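Local coordinates for protein 1-deoxy-D-xylulose 5-phosphate reductoisomerase (Zymomonas mobilis, PDB 1R0K) that catalyses the NADPH-dependent rearrangement and reduction of 1-deoxy-D-xylulose 5-phosphate to 2-C-methyl-D-erythritol 4-phosphate, an early step of isoprenoid biosynthesis that requires a divalent metal ion, at residues Q3-T8 and A94-A99; V7-A12 and I34-N39; E88-G93 and L111-K116. One frame throughout, in Å; residues are numbered along the deposited sequence.

Interaction 1. Residues Q3-T8 and A94-A99; sequences QPRTVT and ADWTMA
Asp95 OD2 is gripped twice by the Arg5 guanidinium, through a sound bond of 2.8 Å from Arg5 NE and a weak, longer one from Arg5 NH2. The oxygen offers its anti lone pair to NE and lies near the guanidinium plane, but the carboxylate plane is turned 53° from it, and the salt bridge rests on this one oxygen. The Arg5 chain runs extended from CG to NE, with CG anti to the backbone N (chi1 -173°). One face of its guanidinium lies against Trp96: CB of Trp96 stands over the centre, and CD1 comes within 3.6 Å of Arg5 NH2. An alanine in place of Arg5 would probably leave the Asp95 carboxylate without its charged mate, and Trp96 CB and CD1 without the guanidinium against them.

Next along the strand, Thr6 OG1 accepts the N-H of Asp95 at 2.9 Å. Regular parallel pairing follows: Trp96 N gives to Thr6 O, Thr8 N to Trp96 O, and Met98 N to Thr8 O at 2.8 Å. Val7 and Trp96 share one face of the sheet, where Val7 CG1 meets Trp96 CB at 3.8 Å. The indole NE1 is bound to Thr273 O, tying this face to helix 267-275. On the other face, the Ala94 methyl presses on Thr8 OG1 at 3.3 Å, and a water bonded to that hydroxyl receives a weak bond from Ala94 N.

Strands 5-10 and 96-99 are central neighbours in a seven-stranded parallel sheet, at the point where the strand order reverses its direction of growth. This is the hallmark of Rossmann-type nucleotide-binding folds, and the Met98 side chain lies about 4 Å from that of Ile16, a predicted NADPH-binding residue.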
ATOM      1  N   GLN B   3     -29.991  -7.647  -7.738  1.00 43.23           N
ATOM      2  CA  GLN B   3     -30.897  -6.512  -7.399  1.00 42.47           C
ATOM      3  C   GLN B   3     -30.068  -5.260  -7.116  1.00 40.34           C
ATOM      4  O   GLN B   3     -28.935  -5.350  -6.635  1.00 40.90           O
ATOM      5  CB  GLN B   3     -31.738  -6.868  -6.172  1.00 45.29           C
ATOM      6  CG  GLN B   3     -33.034  -6.091  -6.056  1.00 49.54           C
ATOM      7  CD  GLN B   3     -33.808  -6.445  -4.806  1.00 52.87           C
ATOM      8  OE1 GLN B   3     -34.007  -7.622  -4.499  1.00 55.25           O
ATOM      9  NE2 GLN B   3     -34.254  -5.428  -4.077  1.00 54.23           N
ATOM     10  N   PRO B   4     -30.618  -4.073  -7.416  1.00 37.60           N
ATOM     11  CA  PRO B   4     -29.911  -2.808  -7.188  1.00 34.70           C
ATOM     12  C   PRO B   4     -29.632  -2.543  -5.711  1.00 31.45           C
ATOM     13  O   PRO B   4     -30.464  -2.834  -4.853  1.00 30.67           O
ATOM     14  CB  PRO B   4     -30.863  -1.765  -7.773  1.00 35.65           C
ATOM     15  CG  PRO B   4     -31.610  -2.530  -8.820  1.00 36.86           C
ATOM     16  CD  PRO B   4     -31.886  -3.835  -8.125  1.00 37.20           C
ATOM     17  N   ARG B   5     -28.460  -1.991  -5.422  1.00 27.72           N
ATOM     18  CA  ARG B   5     -28.095  -1.670  -4.050  1.00 22.18           C
ATOM     19  C   ARG B   5     -28.635  -0.269  -3.772  1.00 18.84           C
ATOM     20  O   ARG B   5     -28.419   0.650  -4.564  1.00 17.34           O
ATOM     21  CB  ARG B   5     -26.575  -1.687  -3.896  1.00 22.16           C
ATOM     22  CG  ARG B   5     -26.103  -1.520  -2.465  1.00 21.67           C
ATOM     23  CD  ARG B   5     -24.589  -1.395  -2.397  1.00 21.24           C
ATOM     24  NE  ARG B   5     -24.110  -1.436  -1.021  1.00 18.30           N
ATOM     25  CZ  ARG B   5     -22.862  -1.170  -0.655  1.00 16.92           C
ATOM     26  NH1 ARG B   5     -21.958  -0.838  -1.566  1.00 15.03           N
ATOM     27  NH2 ARG B   5     -22.519  -1.243   0.623  1.00 15.66           N
ATOM     28  N   THR B   6     -29.337  -0.107  -2.655  1.00 15.39           N
ATOM     29  CA  THR B   6     -29.916   1.185  -2.303  1.00 15.59           C
ATOM     30  C   THR B   6     -28.903   2.141  -1.669  1.00 16.41           C
ATOM     31  O   THR B   6     -28.121   1.749  -0.799  1.00 14.96           O
ATOM     32  CB  THR B   6     -31.113   1.011  -1.345  1.00 16.32           C
ATOM     33  OG1 THR B   6     -30.703   0.280  -0.180  1.00 15.83           O
ATOM     34  CG2 THR B   6     -32.234   0.249  -2.040  1.00 18.21           C
ATOM     35  N   VAL B   7     -28.932   3.394  -2.107  1.00 13.73           N
ATOM     36  CA  VAL B   7     -28.009   4.397  -1.597  1.00 13.47           C
ATOM     37  C   VAL B   7     -28.670   5.720  -1.226  1.00 13.75           C
ATOM     38  O   VAL B   7     -29.634   6.162  -1.861  1.00 13.19           O
ATOM     39  CB  VAL B   7     -26.898   4.702  -2.622  1.00 13.65           C
ATOM     40  CG1 VAL B   7     -26.134   3.438  -2.955  1.00 12.47           C
ATOM     41  CG2 VAL B   7     -27.501   5.304  -3.886  1.00 16.51           C
ATOM     42  N   THR B   8     -28.138   6.344  -0.183  1.00 11.19           N
ATOM     43  CA  THR B   8     -28.618   7.636   0.276  1.00 11.61           C
ATOM     44  C   THR B   8     -27.414   8.545   0.435  1.00 12.44           C
ATOM     45  O   THR B   8     -26.377   8.134   0.962  1.00 12.69           O
ATOM     46  CB  THR B   8     -29.363   7.526   1.621  1.00 12.73           C
ATOM     47  OG1 THR B   8     -30.692   7.046   1.387  1.00 12.41           O
ATOM     48  CG2 THR B   8     -29.431   8.878   2.316  1.00 12.66           C
ATOM     49  N   ALA B  94     -31.358   2.821   3.374  1.00 14.08           N
ATOM     50  CA  ALA B  94     -30.342   2.625   2.342  1.00 13.10           C
ATOM     51  C   ALA B  94     -29.240   1.682   2.814  1.00 12.90           C
ATOM     52  O   ALA B  94     -28.767   1.790   3.944  1.00 10.68           O
ATOM     53  CB  ALA B  94     -29.741   3.956   1.953  1.00 12.97           C
ATOM     54  N   ASP B  95     -28.827   0.757   1.951  1.00 13.31           N
ATOM     55  CA  ASP B  95     -27.767  -0.168   2.331  1.00 13.44           C
ATOM     56  C   ASP B  95     -26.448   0.593   2.409  1.00 13.79           C
ATOM     57  O   ASP B  95     -25.561   0.241   3.185  1.00 11.89           O
ATOM     58  CB  ASP B  95     -27.638  -1.306   1.317  1.00 17.17           C
ATOM     59  CG  ASP B  95     -26.644  -2.370   1.764  1.00 22.29           C
ATOM     60  OD1 ASP B  95     -26.919  -3.056   2.778  1.00 23.34           O
ATOM     61  OD2 ASP B  95     -25.585  -2.520   1.111  1.00 23.63           O
ATOM     62  N   TRP B  96     -26.328   1.644   1.607  1.00 10.79           N
ATOM     63  CA  TRP B  96     -25.112   2.441   1.587  1.00 11.51           C
ATOM     64  C   TRP B  96     -25.483   3.902   1.768  1.00 11.75           C
ATOM     65  O   TRP B  96     -26.297   4.439   1.017  1.00 10.84           O
ATOM     66  CB  TRP B  96     -24.379   2.263   0.261  1.00 10.61           C
ATOM     67  CG  TRP B  96     -23.016   2.872   0.238  1.00 10.51           C
ATOM     68  CD1 TRP B  96     -21.858   2.303   0.683  1.00 10.38           C
ATOM     69  CD2 TRP B  96     -22.656   4.159  -0.283  1.00  9.87           C
ATOM     70  NE1 TRP B  96     -20.797   3.152   0.465  1.00  9.31           N
ATOM     71  CE2 TRP B  96     -21.258   4.297  -0.125  1.00 10.29           C
ATOM     72  CE3 TRP B  96     -23.381   5.208  -0.869  1.00 10.61           C
ATOM     73  CZ2 TRP B  96     -20.566   5.445  -0.534  1.00  9.62           C
ATOM     74  CZ3 TRP B  96     -22.695   6.352  -1.276  1.00  9.59           C
ATOM     75  CH2 TRP B  96     -21.299   6.460  -1.106  1.00 11.90           C
ATOM     76  N   THR B  97     -24.881   4.540   2.766  1.00 10.35           N
ATOM     77  CA  THR B  97     -25.162   5.938   3.062  1.00 10.86           C
ATOM     78  C   THR B  97     -23.915   6.797   3.078  1.00 12.62           C
ATOM     79  O   THR B  97     -22.968   6.516   3.809  1.00 12.59           O
ATOM     80  CB  THR B  97     -25.831   6.107   4.449  1.00 10.76           C
ATOM     81  OG1 THR B  97     -27.070   5.394   4.478  1.00 10.37           O
ATOM     82  CG2 THR B  97     -26.089   7.591   4.745  1.00  9.20           C
ATOM     83  N   MET B  98     -23.918   7.848   2.267  1.00 11.75           N
ATOM     84  CA  MET B  98     -22.806   8.780   2.242  1.00 11.97           C
ATOM     85  C   MET B  98     -23.201   9.871   3.232  1.00 12.80           C
ATOM     86  O   MET B  98     -24.165  10.602   3.004  1.00 12.76           O
ATOM     87  CB  MET B  98     -22.623   9.372   0.837  1.00 11.49           C
ATOM     88  CG  MET B  98     -21.693  10.582   0.781  1.00 11.69           C
ATOM     89  SD  MET B  98     -20.056  10.298   1.502  1.00 12.04           S
ATOM     90  CE  MET B  98     -19.284   9.397   0.195  1.00 10.44           C
ATOM     91  N   ALA B  99     -22.477   9.957   4.344  1.00 13.32           N
ATOM     92  CA  ALA B  99     -22.757  10.957   5.368  1.00 11.55           C
ATOM     93  C   ALA B  99     -21.853  12.143   5.092  1.00 14.11           C
ATOM     94  O   ALA B  99     -20.718  12.192   5.567  1.00 13.16           O
ATOM     95  CB  ALA B  99     -22.472  10.391   6.741  1.00 12.66           C
TER
HETATM   96  O   HOH W   1     -31.582   6.099   3.732  1.00 15.12           O

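Interaction 2. Residues V7-A12 and I34-N39; sequences VTVLGA and IALTAN. With ACT (acetate ion), chain F.
Thr37 meets the turn after strand 5-10 with both its hydroxyl and its carbonyl. Its OG1, set between the backbone N and the carbonyl carbon (chi1 79°), accepts Gly11 N at 2.9 Å. Thr37 O takes Ala12 N at 2.8 Å in a nearly straight bond, and Gly11 N weakly. At the backbone angles of Gly11 any side chain would collide with the carbonyl oxygen of Leu10, so glycine suits the turn. Thr37 CG2 rests on Leu10 CD2.

At the other end, Ile34 N bonds to Val7 O at 2.8 Å, while Ile34 CB packs 3.4 Å from Thr8 OG1, which also accepts Ala35 N. Between them, Leu36 lies beside Val9, pointing the same way, with its CD2 3.7 Å from Val9 CB.

Past the strand end, Asn39 N bonds to an acetate ion that is also held by Thr13, Arg40 and Asn41, all predicted NADPH ligands.

The two strands belong to the beta-alpha-beta unit whose helix, 15-25, packs on Val9 and Ala12. Leu10, Ala35 and Thr37 instead touch helix 83-90, and strand 96-99 flanks strand 5-10 on the side away from strand 31-38.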
ATOM      1  N   VAL B   7     -28.932   3.394  -2.107  1.00 13.73           N
ATOM      2  CA  VAL B   7     -28.009   4.397  -1.597  1.00 13.47           C
ATOM      3  C   VAL B   7     -28.670   5.720  -1.226  1.00 13.75           C
ATOM      4  O   VAL B   7     -29.634   6.162  -1.861  1.00 13.19           O
ATOM      5  CB  VAL B   7     -26.898   4.702  -2.622  1.00 13.65           C
ATOM      6  CG1 VAL B   7     -26.134   3.438  -2.955  1.00 12.47           C
ATOM      7  CG2 VAL B   7     -27.501   5.304  -3.886  1.00 16.51           C
ATOM      8  N   THR B   8     -28.138   6.344  -0.183  1.00 11.19           N
ATOM      9  CA  THR B   8     -28.618   7.636   0.276  1.00 11.61           C
ATOM     10  C   THR B   8     -27.414   8.545   0.435  1.00 12.44           C
ATOM     11  O   THR B   8     -26.377   8.134   0.962  1.00 12.69           O
ATOM     12  CB  THR B   8     -29.363   7.526   1.621  1.00 12.73           C
ATOM     13  OG1 THR B   8     -30.692   7.046   1.387  1.00 12.41           O
ATOM     14  CG2 THR B   8     -29.431   8.878   2.316  1.00 12.66           C
ATOM     15  N   VAL B   9     -27.549   9.774  -0.042  1.00 12.21           N
ATOM     16  CA  VAL B   9     -26.467  10.735   0.061  1.00 13.45           C
ATOM     17  C   VAL B   9     -26.912  11.921   0.904  1.00 13.87           C
ATOM     18  O   VAL B   9     -27.772  12.705   0.496  1.00 11.73           O
ATOM     19  CB  VAL B   9     -26.029  11.238  -1.324  1.00 13.90           C
ATOM     20  CG1 VAL B   9     -24.814  12.157  -1.185  1.00 14.85           C
ATOM     21  CG2 VAL B   9     -25.713  10.058  -2.226  1.00 14.89           C
ATOM     22  N   LEU B  10     -26.336  12.026   2.095  1.00 12.70           N
ATOM     23  CA  LEU B  10     -26.639  13.124   3.002  1.00 14.47           C
ATOM     24  C   LEU B  10     -25.627  14.218   2.664  1.00 15.32           C
ATOM     25  O   LEU B  10     -24.434  14.054   2.901  1.00 15.01           O
ATOM     26  CB  LEU B  10     -26.473  12.660   4.451  1.00 13.84           C
ATOM     27  CG  LEU B  10     -27.254  11.390   4.814  1.00 15.15           C
ATOM     28  CD1 LEU B  10     -26.934  11.000   6.244  1.00 14.70           C
ATOM     29  CD2 LEU B  10     -28.764  11.630   4.640  1.00 13.63           C
ATOM     30  N   GLY B  11     -26.108  15.325   2.101  1.00 15.63           N
ATOM     31  CA  GLY B  11     -25.224  16.410   1.708  1.00 15.66           C
ATOM     32  C   GLY B  11     -24.759  16.104   0.294  1.00 16.85           C
ATOM     33  O   GLY B  11     -23.567  15.972   0.028  1.00 17.03           O
ATOM     34  N   ALA B  12     -25.718  15.998  -0.621  1.00 15.54           N
ATOM     35  CA  ALA B  12     -25.431  15.650  -2.005  1.00 15.03           C
ATOM     36  C   ALA B  12     -25.054  16.795  -2.933  1.00 15.73           C
ATOM     37  O   ALA B  12     -24.731  16.555  -4.094  1.00 15.72           O
ATOM     38  CB  ALA B  12     -26.620  14.903  -2.586  1.00 14.36           C
ATOM     39  N   ILE B  34     -32.247   6.302  -2.746  1.00 15.99           N
ATOM     40  CA  ILE B  34     -33.369   6.431  -1.834  1.00 16.88           C
ATOM     41  C   ILE B  34     -33.571   7.911  -1.534  1.00 16.28           C
ATOM     42  O   ILE B  34     -34.481   8.543  -2.065  1.00 16.72           O
ATOM     43  CB  ILE B  34     -33.113   5.671  -0.509  1.00 18.49           C
ATOM     44  CG1 ILE B  34     -32.882   4.185  -0.794  1.00 20.27           C
ATOM     45  CG2 ILE B  34     -34.308   5.836   0.428  1.00 19.52           C
ATOM     46  CD1 ILE B  34     -34.043   3.497  -1.481  1.00 23.60           C
ATOM     47  N   ALA B  35     -32.713   8.474  -0.693  1.00 14.92           N
ATOM     48  CA  ALA B  35     -32.838   9.882  -0.353  1.00 14.45           C
ATOM     49  C   ALA B  35     -31.596  10.694  -0.672  1.00 14.28           C
ATOM     50  O   ALA B  35     -30.474  10.188  -0.643  1.00 13.58           O
ATOM     51  CB  ALA B  35     -33.180  10.035   1.119  1.00 13.62           C
ATOM     52  N   LEU B  36     -31.817  11.960  -1.001  1.00 14.63           N
ATOM     53  CA  LEU B  36     -30.738  12.897  -1.266  1.00 13.65           C
ATOM     54  C   LEU B  36     -31.093  14.103  -0.419  1.00 14.39           C
ATOM     55  O   LEU B  36     -32.265  14.459  -0.313  1.00 15.03           O
ATOM     56  CB  LEU B  36     -30.699  13.307  -2.740  1.00 14.20           C
ATOM     57  CG  LEU B  36     -30.380  12.251  -3.798  1.00 14.50           C
ATOM     58  CD1 LEU B  36     -30.255  12.949  -5.148  1.00 14.23           C
ATOM     59  CD2 LEU B  36     -29.081  11.515  -3.455  1.00 11.50           C
ATOM     60  N   THR B  37     -30.103  14.726   0.205  1.00 14.37           N
ATOM     61  CA  THR B  37     -30.389  15.897   1.016  1.00 15.16           C
ATOM     62  C   THR B  37     -29.403  16.998   0.684  1.00 17.25           C
ATOM     63  O   THR B  37     -28.314  16.737   0.179  1.00 16.07           O
ATOM     64  CB  THR B  37     -30.271  15.603   2.522  1.00 15.91           C
ATOM     65  OG1 THR B  37     -28.890  15.610   2.906  1.00 13.94           O
ATOM     66  CG2 THR B  37     -30.888  14.254   2.850  1.00 13.27           C
ATOM     67  N   ALA B  38     -29.803  18.232   0.961  1.00 18.40           N
ATOM     68  CA  ALA B  38     -28.950  19.385   0.727  1.00 19.74           C
ATOM     69  C   ALA B  38     -29.225  20.367   1.856  1.00 21.60           C
ATOM     70  O   ALA B  38     -30.101  20.132   2.687  1.00 19.99           O
ATOM     71  CB  ALA B  38     -29.264  20.016  -0.625  1.00 18.72           C
ATOM     72  N   ASN B  39     -28.471  21.459   1.895  1.00 24.45           N
ATOM     73  CA  ASN B  39     -28.652  22.461   2.934  1.00 27.19           C
ATOM     74  C   ASN B  39     -29.502  23.622   2.425  1.00 28.37           C
ATOM     75  O   ASN B  39     -30.591  23.870   2.937  1.00 28.44           O
ATOM     76  CB  ASN B  39     -27.291  22.974   3.408  1.00 27.80           C
ATOM     77  CG  ASN B  39     -27.405  23.924   4.584  1.00 30.71           C
ATOM     78  OD1 ASN B  39     -28.014  23.597   5.602  1.00 30.64           O
ATOM     79  ND2 ASN B  39     -26.811  25.106   4.452  1.00 31.78           N
TER
HETATM   80  C   ACT F1302     -25.778  23.363   0.202  1.00 44.93           C
HETATM   81  O   ACT F1302     -26.816  22.668  -0.178  1.00 45.03           O
HETATM   82  OXT ACT F1302     -25.809  24.502   0.772  1.00 46.11           O
HETATM   83  CH3 ACT F1302     -24.386  22.861  -0.008  1.00 45.02           C

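Interaction 3. Residues E88-G93 and L111-K116; sequences EAAMMG and LAAIRK
Met91 and Lys116 cross at about a right angle where the end of helix 83-90 meets the end of helix 107-115. The lysine touches with its aliphatic stem: CE of Lys116 lies 3.6 Å from Met91 CB and close to Met91 O as well. Its chain bends at chi2 (-61°), which places CD, and then continues extended to NZ. The ammonium end comes no nearer than 4.0 Å to Met91 CE, and no hydrogen bond links the two segments. Met91 CG lies 3.8 Å from the Ala112 methyl and also touches Lys116 CE. The methionine chain is bent at chi3 (77°), which brings the terminal methyl back beside the end of Lys116.

Both helices lie on the same side of the parallel sheet of this Rossmann-type domain, one before strand 96-99 in the chain and one after it. They are neighbours in one helix layer over the sheet, linked in the chain through strand 96-99, and small residues line their approach. Ala90 CB is 4.3 Å from the methyl of Ala112, and the Ala113 methyl lies equally near it. The backbones come close as well, Ala90 CA standing 5.1 Å from Ala113 CA and Ala90 O touching that same CA.

Met91 N bonds to Glu88 O and Met92 N to Ala89 O. Gly93 then takes backbone angles that a residue with a CB would find strained, and the chain leaves for strand 96-99. Away from the interface, Met92 packs on Ile34 and Ala35 of strand 31-38. On the far side of the second helix, Leu111 and Ile114 pack against helix 132-142.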
ATOM      1  N   GLU B  88     -34.904  11.473   9.361  1.00 15.42           N
ATOM      2  CA  GLU B  88     -35.822  10.499   8.786  1.00 17.18           C
ATOM      3  C   GLU B  88     -35.282   9.953   7.472  1.00 15.61           C
ATOM      4  O   GLU B  88     -35.349   8.752   7.219  1.00 16.17           O
ATOM      5  CB  GLU B  88     -37.202  11.123   8.579  1.00 20.13           C
ATOM      6  CG  GLU B  88     -37.908  11.463   9.885  1.00 26.41           C
ATOM      7  CD  GLU B  88     -39.220  12.193   9.672  1.00 31.30           C
ATOM      8  OE1 GLU B  88     -40.085  11.668   8.937  1.00 32.65           O
ATOM      9  OE2 GLU B  88     -39.385  13.294  10.241  1.00 33.58           O
ATOM     10  N   ALA B  89     -34.737  10.831   6.634  1.00 15.90           N
ATOM     11  CA  ALA B  89     -34.172  10.387   5.364  1.00 15.23           C
ATOM     12  C   ALA B  89     -33.067   9.364   5.626  1.00 15.36           C
ATOM     13  O   ALA B  89     -32.969   8.347   4.937  1.00 15.55           O
ATOM     14  CB  ALA B  89     -33.608  11.574   4.594  1.00 15.30           C
ATOM     15  N   ALA B  90     -32.245   9.638   6.635  1.00 14.44           N
ATOM     16  CA  ALA B  90     -31.137   8.762   6.996  1.00 13.61           C
ATOM     17  C   ALA B  90     -31.616   7.416   7.529  1.00 13.32           C
ATOM     18  O   ALA B  90     -30.848   6.455   7.599  1.00 11.52           O
ATOM     19  CB  ALA B  90     -30.250   9.449   8.040  1.00 12.18           C
ATOM     20  N   MET B  91     -32.888   7.352   7.903  1.00 15.11           N
ATOM     21  CA  MET B  91     -33.464   6.129   8.443  1.00 15.76           C
ATOM     22  C   MET B  91     -34.335   5.398   7.428  1.00 17.24           C
ATOM     23  O   MET B  91     -34.996   4.424   7.771  1.00 15.94           O
ATOM     24  CB  MET B  91     -34.296   6.457   9.687  1.00 18.03           C
ATOM     25  CG  MET B  91     -33.482   6.988  10.855  1.00 17.75           C
ATOM     26  SD  MET B  91     -34.524   7.517  12.233  1.00 22.61           S
ATOM     27  CE  MET B  91     -34.963   5.941  12.951  1.00 19.37           C
ATOM     28  N   MET B  92     -34.335   5.859   6.178  1.00 17.56           N
ATOM     29  CA  MET B  92     -35.154   5.222   5.156  1.00 17.24           C
ATOM     30  C   MET B  92     -34.689   3.818   4.762  1.00 18.34           C
ATOM     31  O   MET B  92     -35.379   3.118   4.022  1.00 20.14           O
ATOM     32  CB  MET B  92     -35.267   6.130   3.928  1.00 18.76           C
ATOM     33  CG  MET B  92     -36.127   7.365   4.186  1.00 17.86           C
ATOM     34  SD  MET B  92     -36.367   8.403   2.737  1.00 18.08           S
ATOM     35  CE  MET B  92     -37.629   7.444   1.846  1.00 20.11           C
ATOM     36  N   GLY B  93     -33.521   3.406   5.248  1.00 17.03           N
ATOM     37  CA  GLY B  93     -33.045   2.060   4.971  1.00 17.41           C
ATOM     38  C   GLY B  93     -32.000   1.786   3.901  1.00 15.63           C
ATOM     39  O   GLY B  93     -31.767   0.624   3.564  1.00 15.91           O
ATOM     40  N   LEU B 111     -25.566   9.694  12.980  1.00 12.22           N
ATOM     41  CA  LEU B 111     -25.751   8.676  14.004  1.00 11.86           C
ATOM     42  C   LEU B 111     -26.934   7.785  13.648  1.00 12.66           C
ATOM     43  O   LEU B 111     -26.871   6.566  13.809  1.00 12.78           O
ATOM     44  CB  LEU B 111     -25.988   9.319  15.368  1.00 11.45           C
ATOM     45  CG  LEU B 111     -26.259   8.328  16.505  1.00 13.55           C
ATOM     46  CD1 LEU B 111     -25.201   7.240  16.512  1.00 14.04           C
ATOM     47  CD2 LEU B 111     -26.278   9.073  17.834  1.00 12.12           C
ATOM     48  N   ALA B 112     -28.017   8.396  13.174  1.00 11.87           N
ATOM     49  CA  ALA B 112     -29.200   7.634  12.793  1.00 13.23           C
ATOM     50  C   ALA B 112     -28.846   6.587  11.737  1.00 13.52           C
ATOM     51  O   ALA B 112     -29.233   5.424  11.857  1.00 14.23           O
ATOM     52  CB  ALA B 112     -30.288   8.568  12.263  1.00 13.77           C
ATOM     53  N   ALA B 113     -28.115   7.001  10.705  1.00 12.32           N
ATOM     54  CA  ALA B 113     -27.699   6.090   9.641  1.00 12.42           C
ATOM     55  C   ALA B 113     -26.828   4.964  10.213  1.00 12.45           C
ATOM     56  O   ALA B 113     -27.005   3.791   9.879  1.00 11.72           O
ATOM     57  CB  ALA B 113     -26.919   6.855   8.577  1.00 12.56           C
ATOM     58  N   ILE B 114     -25.880   5.325  11.071  1.00  9.65           N
ATOM     59  CA  ILE B 114     -25.014   4.326  11.677  1.00  9.98           C
ATOM     60  C   ILE B 114     -25.830   3.296  12.460  1.00 11.02           C
ATOM     61  O   ILE B 114     -25.574   2.099  12.374  1.00  9.76           O
ATOM     62  CB  ILE B 114     -23.981   4.981  12.615  1.00 10.70           C
ATOM     63  CG1 ILE B 114     -22.924   5.707  11.779  1.00  9.75           C
ATOM     64  CG2 ILE B 114     -23.339   3.928  13.508  1.00 12.59           C
ATOM     65  CD1 ILE B 114     -21.918   6.488  12.595  1.00 10.61           C
ATOM     66  N   ARG B 115     -26.827   3.766  13.207  1.00 11.58           N
ATOM     67  CA  ARG B 115     -27.667   2.876  14.003  1.00 12.82           C
ATOM     68  C   ARG B 115     -28.474   1.871  13.178  1.00 14.69           C
ATOM     69  O   ARG B 115     -28.918   0.850  13.708  1.00 13.57           O
ATOM     70  CB  ARG B 115     -28.587   3.702  14.908  1.00 14.41           C
ATOM     71  CG  ARG B 115     -27.861   4.285  16.124  1.00 15.00           C
ATOM     72  CD  ARG B 115     -28.730   5.245  16.919  1.00 20.04           C
ATOM     73  NE  ARG B 115     -28.135   5.558  18.217  1.00 22.12           N
ATOM     74  CZ  ARG B 115     -28.590   6.493  19.047  1.00 25.38           C
ATOM     75  NH1 ARG B 115     -29.651   7.221  18.720  1.00 23.46           N
ATOM     76  NH2 ARG B 115     -27.986   6.701  20.211  1.00 27.22           N
ATOM     77  N   LYS B 116     -28.648   2.145  11.885  1.00 15.49           N
ATOM     78  CA  LYS B 116     -29.385   1.229  11.012  1.00 15.04           C
ATOM     79  C   LYS B 116     -28.542   0.001  10.719  1.00 14.60           C
ATOM     80  O   LYS B 116     -29.015  -0.967  10.127  1.00 15.54           O
ATOM     81  CB  LYS B 116     -29.782   1.913   9.703  1.00 14.83           C
ATOM     82  CG  LYS B 116     -30.947   2.865   9.847  1.00 15.99           C
ATOM     83  CD  LYS B 116     -32.181   2.128  10.326  1.00 19.23           C
ATOM     84  CE  LYS B 116     -33.307   3.087  10.639  1.00 21.71           C
ATOM     85  NZ  LYS B 116     -34.519   2.365  11.110  1.00 24.07           N
TER

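How the interactions relate
All three contacts lie in the Rossmann-type nucleotide-binding domain, their centres 10 to 12 Å apart. Interactions 1 and 2 share Val7 and Thr8 and pair strand 5-10 with its two neighbours, 96-99 and 31-38. Interaction 3 joins the two helices, 83-90 and 107-115, that precede and follow strand 96-99 in the chain. Along the sequence, interaction 2 closes before interaction 3 opens, whereas the segments of interactions 1 and 3 alternate. The helix layer meets the sheet through Ala90 on Leu10, Ala89 and Met92 on Ala35, and Ala113 on Thr97. These helices thus pack on one face of the sheet, and strand 5-10 leads into the turn whose residues are predicted to bind NADPH.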